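Local coordinates for protein branched-chain-amino-acid aminotransferase (Deinococcus radiodurans, PDB 3UZO) that probably transfers the amino group between leucine, valine or isoleucine and 2-oxoglutarate with the help of pyridoxal 5'-phosphate, at residues Thr183-Pro195 / Arg220-His233. Residues are numbered along the deposited sequence; the frame is centred on the assembly and turned at random.
Sequences TNFITSDYDRAAP and RDFADVIYLDPATH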
ATOM      1  N   THR A 183       3.292 -26.949   7.778  1.00 18.67           N
ATOM      2  CA  THR A 183       3.498 -25.895   8.759  1.00 17.38           C
ATOM      3  C   THR A 183       2.120 -25.427   9.189  1.00 14.81           C
ATOM      4  O   THR A 183       1.123 -25.713   8.511  1.00 13.78           O
ATOM      5  CB  THR A 183       4.285 -24.697   8.180  1.00 33.19           C
ATOM      6  OG1 THR A 183       3.651 -24.237   6.982  1.00 33.62           O
ATOM      7  CG2 THR A 183       5.714 -25.099   7.882  1.00 33.49           C
ATOM      8  N   ASN A 184       2.055 -24.709  10.303  1.00 15.69           N
ATOM      9  CA  ASN A 184       0.781 -24.241  10.819  1.00 14.25           C
ATOM     10  C   ASN A 184       0.525 -22.766  10.555  1.00 14.93           C
ATOM     11  O   ASN A 184       1.454 -21.965  10.425  1.00 14.85           O
ATOM     12  CB  ASN A 184       0.693 -24.535  12.321  1.00 16.17           C
ATOM     13  CG  ASN A 184       1.023 -25.983  12.646  1.00 15.55           C
ATOM     14  OD1 ASN A 184       0.616 -26.899  11.928  1.00 15.68           O
ATOM     15  ND2 ASN A 184       1.757 -26.198  13.737  1.00 15.27           N
ATOM     16  N   PHE A 185      -0.751 -22.420  10.464  1.00 14.24           N
ATOM     17  CA  PHE A 185      -1.164 -21.051  10.214  1.00 14.10           C
ATOM     18  C   PHE A 185      -2.194 -20.656  11.272  1.00 14.19           C
ATOM     19  O   PHE A 185      -2.814 -21.523  11.900  1.00 13.61           O
ATOM     20  CB  PHE A 185      -1.752 -20.935   8.800  1.00 18.38           C
ATOM     21  CG  PHE A 185      -0.749 -21.188   7.701  1.00 16.44           C
ATOM     22  CD1 PHE A 185      -0.253 -22.468   7.469  1.00 19.52           C
ATOM     23  CD2 PHE A 185      -0.278 -20.138   6.919  1.00 19.29           C
ATOM     24  CE1 PHE A 185       0.704 -22.701   6.473  1.00 19.55           C
ATOM     25  CE2 PHE A 185       0.678 -20.358   5.918  1.00 18.70           C
ATOM     26  CZ  PHE A 185       1.169 -21.642   5.697  1.00 17.88           C
ATOM     27  N   ILE A 186      -2.372 -19.354  11.467  1.00 18.46           N
ATOM     28  CA  ILE A 186      -3.297 -18.858  12.472  1.00 18.01           C
ATOM     29  C   ILE A 186      -4.181 -17.717  11.959  1.00 21.76           C
ATOM     30  O   ILE A 186      -3.743 -16.881  11.165  1.00 22.28           O
ATOM     31  CB  ILE A 186      -2.505 -18.387  13.720  1.00 13.45           C
ATOM     32  CG1 ILE A 186      -3.453 -17.912  14.812  1.00 11.71           C
ATOM     33  CG2 ILE A 186      -1.511 -17.291  13.321  1.00 10.83           C
ATOM     34  CD1 ILE A 186      -2.751 -17.675  16.170  1.00 14.27           C
ATOM     35  N   THR A 187      -5.431 -17.702  12.415  1.00 21.26           N
ATOM     36  CA  THR A 187      -6.391 -16.676  12.029  1.00 24.16           C
ATOM     37  C   THR A 187      -5.976 -15.352  12.653  1.00 22.59           C
ATOM     38  O   THR A 187      -5.210 -15.330  13.619  1.00 23.93           O
ATOM     39  CB  THR A 187      -7.814 -17.035  12.524  1.00 48.20           C
ATOM     40  OG1 THR A 187      -8.259 -18.232  11.876  1.00 54.23           O
ATOM     41  CG2 THR A 187      -8.791 -15.913  12.221  1.00 53.10           C
ATOM     42  N   SER A 188      -6.474 -14.254  12.096  1.00 17.40           N
ATOM     43  CA  SER A 188      -6.163 -12.928  12.610  1.00 16.78           C
ATOM     44  C   SER A 188      -7.350 -11.982  12.488  1.00 17.75           C
ATOM     45  O   SER A 188      -8.184 -12.124  11.588  1.00 14.68           O
ATOM     46  CB  SER A 188      -4.977 -12.325  11.850  1.00 23.39           C
ATOM     47  OG  SER A 188      -4.692 -11.022  12.326  1.00 22.85           O
ATOM     48  N   ASP A 189      -7.424 -11.028  13.412  1.00 14.99           N
ATOM     49  CA  ASP A 189      -8.480 -10.019  13.403  1.00 17.43           C
ATOM     50  C   ASP A 189      -8.160  -8.976  12.336  1.00 15.01           C
ATOM     51  O   ASP A 189      -9.049  -8.267  11.860  1.00 14.35           O
ATOM     52  CB  ASP A 189      -8.571  -9.319  14.763  1.00 25.10           C
ATOM     53  CG  ASP A 189      -9.250 -10.173  15.822  1.00 29.32           C
ATOM     54  OD1 ASP A 189      -9.213  -9.781  17.008  1.00 32.34           O
ATOM     55  OD2 ASP A 189      -9.827 -11.225  15.469  1.00 31.73           O
ATOM     56  N   TYR A 190      -6.883  -8.880  11.969  1.00 14.17           N
ATOM     57  CA  TYR A 190      -6.453  -7.906  10.966  1.00 14.96           C
ATOM     58  C   TYR A 190      -6.824  -8.313   9.545  1.00 14.85           C
ATOM     59  O   TYR A 190      -7.040  -9.495   9.261  1.00 13.27           O
ATOM     60  CB  TYR A 190      -4.937  -7.699  11.031  1.00 16.02           C
ATOM     61  CG  TYR A 190      -4.449  -6.979  12.258  1.00 18.60           C
ATOM     62  CD1 TYR A 190      -3.822  -7.671  13.297  1.00 18.59           C
ATOM     63  CD2 TYR A 190      -4.589  -5.599  12.376  1.00 19.29           C
ATOM     64  CE1 TYR A 190      -3.345  -7.007  14.423  1.00 18.65           C
ATOM     65  CE2 TYR A 190      -4.114  -4.921  13.500  1.00 23.08           C
ATOM     66  CZ  TYR A 190      -3.492  -5.631  14.519  1.00 22.66           C
ATOM     67  OH  TYR A 190      -3.009  -4.963  15.624  1.00 22.63           O
ATOM     68  N   ASP A 191      -6.886  -7.321   8.662  1.00 15.25           N
ATOM     69  CA  ASP A 191      -7.199  -7.537   7.255  1.00 14.71           C
ATOM     70  C   ASP A 191      -6.013  -7.045   6.426  1.00 15.49           C
ATOM     71  O   ASP A 191      -5.412  -6.015   6.733  1.00 15.20           O
ATOM     72  CB  ASP A 191      -8.430  -6.735   6.822  1.00 17.64           C
ATOM     73  CG  ASP A 191      -9.679  -7.090   7.610  1.00 19.44           C
ATOM     74  OD1 ASP A 191     -10.053  -8.280   7.645  1.00 16.98           O
ATOM     75  OD2 ASP A 191     -10.293  -6.162   8.183  1.00 22.13           O
ATOM     76  N   ARG A 192      -5.676  -7.784   5.382  1.00 11.62           N
ATOM     77  CA  ARG A 192      -4.587  -7.373   4.503  1.00 12.12           C
ATOM     78  C   ARG A 192      -5.227  -6.651   3.326  1.00 10.66           C
ATOM     79  O   ARG A 192      -4.562  -5.907   2.605  1.00 11.75           O
ATOM     80  CB  ARG A 192      -3.802  -8.589   3.995  1.00 21.16           C
ATOM     81  CG  ARG A 192      -4.623  -9.553   3.142  1.00 24.19           C
ATOM     82  CD  ARG A 192      -3.814 -10.758   2.665  1.00 27.49           C
ATOM     83  NE  ARG A 192      -3.028 -10.500   1.455  1.00 32.14           N
ATOM     84  CZ  ARG A 192      -1.916  -9.772   1.416  1.00 28.64           C
ATOM     85  NH1 ARG A 192      -1.449  -9.224   2.526  1.00 30.74           N
ATOM     86  NH2 ARG A 192      -1.273  -9.593   0.266  1.00 29.63           N
ATOM     87  N   ALA A 193      -6.526  -6.866   3.137  1.00 14.24           N
ATOM     88  CA  ALA A 193      -7.236  -6.239   2.026  1.00 14.33           C
ATOM     89  C   ALA A 193      -8.699  -5.949   2.341  1.00 15.60           C
ATOM     90  O   ALA A 193      -9.306  -6.608   3.184  1.00 14.07           O
ATOM     91  CB  ALA A 193      -7.140  -7.124   0.791  1.00 17.30           C
ATOM     92  N   ALA A 194      -9.257  -4.959   1.649  1.00 15.14           N
ATOM     93  CA  ALA A 194     -10.653  -4.571   1.836  1.00 16.70           C
ATOM     94  C   ALA A 194     -11.575  -5.363   0.914  1.00 15.47           C
ATOM     95  O   ALA A 194     -11.127  -5.991  -0.038  1.00 15.22           O
ATOM     96  CB  ALA A 194     -10.821  -3.072   1.576  1.00  8.65           C
ATOM     97  N   PRO A 195     -12.887  -5.348   1.193  1.00 18.00           N
ATOM     98  CA  PRO A 195     -13.829  -6.085   0.347  1.00 17.47           C
ATOM     99  C   PRO A 195     -13.742  -5.625  -1.108  1.00 17.90           C
ATOM    100  O   PRO A 195     -13.849  -6.428  -2.028  1.00 15.96           O
ATOM    101  CB  PRO A 195     -15.185  -5.758   0.976  1.00 15.48           C
ATOM    102  CG  PRO A 195     -14.845  -5.583   2.426  1.00 15.83           C
ATOM    103  CD  PRO A 195     -13.577  -4.751   2.350  1.00 16.35           C
ATOM    104  N   ARG A 220       4.241 -16.538  17.490  1.00 31.72           N
ATOM    105  CA  ARG A 220       3.478 -17.616  18.111  1.00 32.35           C
ATOM    106  C   ARG A 220       3.869 -18.946  17.477  1.00 31.43           C
ATOM    107  O   ARG A 220       3.180 -19.952  17.645  1.00 31.46           O
ATOM    108  CB  ARG A 220       1.981 -17.380  17.916  1.00 34.97           C
ATOM    109  CG  ARG A 220       1.485 -16.033  18.421  1.00 39.78           C
ATOM    110  CD  ARG A 220       0.915 -16.101  19.830  1.00 42.12           C
ATOM    111  NE  ARG A 220      -0.499 -16.479  19.857  1.00 43.29           N
ATOM    112  CZ  ARG A 220      -0.966 -17.694  19.578  1.00 44.02           C
ATOM    113  NH1 ARG A 220      -0.134 -18.670  19.244  1.00 43.80           N
ATOM    114  NH2 ARG A 220      -2.268 -17.937  19.641  1.00 43.84           N
ATOM    115  N   ASP A 221       4.970 -18.929  16.731  1.00 30.48           N
ATOM    116  CA  ASP A 221       5.492 -20.116  16.062  1.00 28.79           C
ATOM    117  C   ASP A 221       4.717 -20.579  14.830  1.00 26.75           C
ATOM    118  O   ASP A 221       4.883 -21.716  14.385  1.00 25.77           O
ATOM    119  CB  ASP A 221       5.613 -21.273  17.056  1.00 43.86           C
ATOM    120  CG  ASP A 221       6.562 -20.962  18.193  1.00 47.01           C
ATOM    121  OD1 ASP A 221       7.721 -20.587  17.909  1.00 48.22           O
ATOM    122  OD2 ASP A 221       6.154 -21.091  19.368  1.00 49.11           O
ATOM    123  N   PHE A 222       3.875 -19.710  14.279  1.00 24.52           N
ATOM    124  CA  PHE A 222       3.126 -20.059  13.077  1.00 22.14           C
ATOM    125  C   PHE A 222       3.863 -19.523  11.857  1.00 22.84           C
ATOM    126  O   PHE A 222       4.557 -18.512  11.940  1.00 21.47           O
ATOM    127  CB  PHE A 222       1.718 -19.471  13.109  1.00 22.69           C
ATOM    128  CG  PHE A 222       0.841 -20.057  14.173  1.00 20.30           C
ATOM    129  CD1 PHE A 222       0.804 -19.501  15.447  1.00 20.52           C
ATOM    130  CD2 PHE A 222       0.060 -21.175  13.904  1.00 20.09           C
ATOM    131  CE1 PHE A 222      -0.006 -20.053  16.441  1.00 20.42           C
ATOM    132  CE2 PHE A 222      -0.752 -21.735  14.889  1.00 20.37           C
ATOM    133  CZ  PHE A 222      -0.784 -21.173  16.159  1.00 20.43           C
ATOM    134  N   ALA A 223       3.708 -20.209  10.729  1.00 23.37           N
ATOM    135  CA  ALA A 223       4.359 -19.809   9.491  1.00 22.28           C
ATOM    136  C   ALA A 223       3.818 -18.477   8.990  1.00 21.64           C
ATOM    137  O   ALA A 223       4.580 -17.620   8.535  1.00 20.49           O
ATOM    138  CB  ALA A 223       4.160 -20.891   8.420  1.00 11.20           C
ATOM    139  N   ASP A 224       2.506 -18.300   9.093  1.00 18.80           N
ATOM    140  CA  ASP A 224       1.873 -17.079   8.618  1.00 17.68           C
ATOM    141  C   ASP A 224       0.412 -17.049   9.062  1.00 17.92           C
ATOM    142  O   ASP A 224      -0.071 -17.949   9.751  1.00 17.09           O
ATOM    143  CB  ASP A 224       1.950 -17.044   7.083  1.00 18.82           C
ATOM    144  CG  ASP A 224       1.711 -15.657   6.496  1.00 21.88           C
ATOM    145  OD1 ASP A 224       1.570 -15.568   5.255  1.00 20.05           O
ATOM    146  OD2 ASP A 224       1.667 -14.660   7.253  1.00 21.26           O
ATOM    147  N   VAL A 225      -0.288 -16.001   8.655  1.00 18.32           N
ATOM    148  CA  VAL A 225      -1.692 -15.845   8.987  1.00 18.00           C
ATOM    149  C   VAL A 225      -2.534 -16.287   7.800  1.00 16.77           C
ATOM    150  O   VAL A 225      -2.128 -16.132   6.646  1.00 17.77           O
ATOM    151  CB  VAL A 225      -2.031 -14.352   9.294  1.00 18.71           C
ATOM    152  CG1 VAL A 225      -3.540 -14.135   9.284  1.00 18.69           C
ATOM    153  CG2 VAL A 225      -1.455 -13.951  10.644  1.00 20.37           C
ATOM    154  N   ILE A 226      -3.683 -16.888   8.069  1.00 17.80           N
ATOM    155  CA  ILE A 226      -4.573 -17.223   6.973  1.00 17.75           C
ATOM    156  C   ILE A 226      -5.674 -16.215   7.203  1.00 16.92           C
ATOM    157  O   ILE A 226      -6.281 -16.175   8.275  1.00 18.04           O
ATOM    158  CB  ILE A 226      -5.130 -18.653   7.038  1.00 23.61           C
ATOM    159  CG1 ILE A 226      -4.011 -19.651   6.732  1.00 24.39           C
ATOM    160  CG2 ILE A 226      -6.239 -18.818   6.006  1.00 23.47           C
ATOM    161  CD1 ILE A 226      -4.475 -21.081   6.555  1.00 24.74           C
ATOM    162  N   TYR A 227      -5.904 -15.373   6.204  1.00 14.10           N
ATOM    163  CA  TYR A 227      -6.905 -14.329   6.309  1.00 12.91           C
ATOM    164  C   TYR A 227      -8.317 -14.783   5.965  1.00 12.94           C
ATOM    165  O   TYR A 227      -8.512 -15.690   5.157  1.00  9.61           O
ATOM    166  CB  TYR A 227      -6.500 -13.139   5.432  1.00 11.34           C
ATOM    167  CG  TYR A 227      -5.195 -12.496   5.866  1.00 12.64           C
ATOM    168  CD1 TYR A 227      -3.961 -13.051   5.511  1.00 11.03           C
ATOM    169  CD2 TYR A 227      -5.197 -11.358   6.673  1.00  9.38           C
ATOM    170  CE1 TYR A 227      -2.755 -12.479   5.954  1.00 12.64           C
ATOM    171  CE2 TYR A 227      -4.011 -10.786   7.121  1.00  9.15           C
ATOM    172  CZ  TYR A 227      -2.796 -11.351   6.760  1.00  8.59           C
ATOM    173  OH  TYR A 227      -1.637 -10.775   7.220  1.00  8.73           O
ATOM    174  N   LEU A 228      -9.290 -14.135   6.604  1.00 12.58           N
ATOM    175  CA  LEU A 228     -10.704 -14.415   6.402  1.00 15.01           C
ATOM    176  C   LEU A 228     -11.306 -13.226   5.665  1.00 15.91           C
ATOM    177  O   LEU A 228     -10.693 -12.160   5.614  1.00 16.83           O
ATOM    178  CB  LEU A 228     -11.397 -14.596   7.755  1.00 18.51           C
ATOM    179  CG  LEU A 228     -10.782 -15.642   8.686  1.00 18.84           C
ATOM    180  CD1 LEU A 228     -11.562 -15.703   9.999  1.00 17.23           C
ATOM    181  CD2 LEU A 228     -10.783 -16.992   7.987  1.00 19.93           C
ATOM    182  N   ASP A 229     -12.503 -13.389   5.104  1.00 15.83           N
ATOM    183  CA  ASP A 229     -13.104 -12.286   4.369  1.00 16.59           C
ATOM    184  C   ASP A 229     -13.202 -11.064   5.279  1.00 17.51           C
ATOM    185  O   ASP A 229     -13.639 -11.160   6.433  1.00 15.58           O
ATOM    186  CB  ASP A 229     -14.482 -12.671   3.825  1.00 18.60           C
ATOM    187  CG  ASP A 229     -15.516 -12.842   4.916  1.00 19.07           C
ATOM    188  OD1 ASP A 229     -15.488 -13.880   5.615  1.00 15.78           O
ATOM    189  OD2 ASP A 229     -16.350 -11.921   5.069  1.00 19.03           O
ATOM    190  N   PRO A 230     -12.770  -9.896   4.772  1.00 19.97           N
ATOM    191  CA  PRO A 230     -12.767  -8.607   5.471  1.00 21.21           C
ATOM    192  C   PRO A 230     -14.123  -8.205   6.057  1.00 21.60           C
ATOM    193  O   PRO A 230     -14.222  -7.840   7.227  1.00 21.79           O
ATOM    194  CB  PRO A 230     -12.315  -7.618   4.389  1.00 17.80           C
ATOM    195  CG  PRO A 230     -11.523  -8.444   3.464  1.00 20.09           C
ATOM    196  CD  PRO A 230     -12.289  -9.737   3.387  1.00 17.24           C
ATOM    197  N   ALA A 231     -15.161  -8.272   5.232  1.00 19.75           N
ATOM    198  CA  ALA A 231     -16.502  -7.878   5.656  1.00 19.11           C
ATOM    199  C   ALA A 231     -17.111  -8.636   6.826  1.00 20.68           C
ATOM    200  O   ALA A 231     -17.839  -8.043   7.616  1.00 21.71           O
ATOM    201  CB  ALA A 231     -17.453  -7.932   4.480  1.00 15.72           C
ATOM    202  N   THR A 232     -16.831  -9.930   6.952  1.00 23.31           N
ATOM    203  CA  THR A 232     -17.436 -10.696   8.039  1.00 23.82           C
ATOM    204  C   THR A 232     -16.515 -11.650   8.794  1.00 23.71           C
ATOM    205  O   THR A 232     -16.866 -12.117   9.874  1.00 23.30           O
ATOM    206  CB  THR A 232     -18.632 -11.532   7.523  1.00 23.46           C
ATOM    207  OG1 THR A 232     -18.147 -12.668   6.796  1.00 22.93           O
ATOM    208  CG2 THR A 232     -19.509 -10.700   6.602  1.00 20.28           C
ATOM    209  N   HIS A 233     -15.346 -11.939   8.229  1.00 18.00           N
ATOM    210  CA  HIS A 233     -14.409 -12.868   8.857  1.00 17.33           C
ATOM    211  C   HIS A 233     -15.069 -14.230   9.111  1.00 16.48           C
ATOM    212  O   HIS A 233     -14.977 -14.789  10.204  1.00 14.47           O
ATOM    213  CB  HIS A 233     -13.872 -12.285  10.170  1.00 17.46           C
ATOM    214  CG  HIS A 233     -12.734 -11.331   9.979  1.00 17.39           C
ATOM    215  ND1 HIS A 233     -11.488 -11.540  10.528  1.00 19.54           N
ATOM    216  CD2 HIS A 233     -12.641 -10.187   9.262  1.00 15.14           C
ATOM    217  CE1 HIS A 233     -10.676 -10.567  10.156  1.00 18.47           C
ATOM    218  NE2 HIS A 233     -11.351  -9.733   9.387  1.00 17.89           N
TER
HETATM  219  O   HOH W   1       2.989 -24.210  15.075  1.00 28.71           O
HETATM  220  O   HOH W   2      -8.302 -11.964   8.527  1.00 24.50           O
HETATM  221  O   HOH W   3      -7.700 -14.376   9.703  1.00 31.13           O
HETATM  222  O   HOH W   4      -8.993 -10.354   6.423  1.00 18.07           O
HETATM  223  O   HOH W   5     -12.652  -6.887   9.148  1.00 23.00           O
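A buried carboxylate meets a histidine: His-233 NE2 donates to Asp-191 OD1 over 2.6 Å, reaching that oxygen on its syn side with the ring and carboxylate planes 64° apart. One water lies 2.6 Å from both Asp-191 OD1 and Leu-228 O, and another joins OD2 to the carbonyl of Pro-230. OD2 also accepts from the backbone N of His-196 in the second subunit, which ties this corner to the dimer interface.

Nearer the strands, Tyr-227 is sandwiched between Val-225 CG1 on one face and Arg-192 on the other, where Arg-192 CD lies 3.8 Å from the ring centroid. The arginine bends about CG-CD (chi3 -84°) while still over the ring and touches the bound cofactor. Waters bridge the two segments where they part: one accepts from Ser-188 N and lies 2.7 Å from Ile-226 O.

The strands pair in parallel. Ile-186 N bonds to Asp-224 O at 3.2 Å and Ile-226 N to Ile-186 O at 3.1 Å, the latter donor standing above the carbonyl plane. Ile-186 CB sits 3.7 Å from the centroid of Phe-222, squarely over the ring, while CD1 reaches on to a face of the Arg-220 guanidinium. Phe-185 CB packs against Ile-226 CG1.

This is a beta-alpha-beta crossover: helix 204-219 links the two strands and touches Tyr-190, Arg-192 and Tyr-227, while strand 309-316 pairs with strand 183-186 along its other edge.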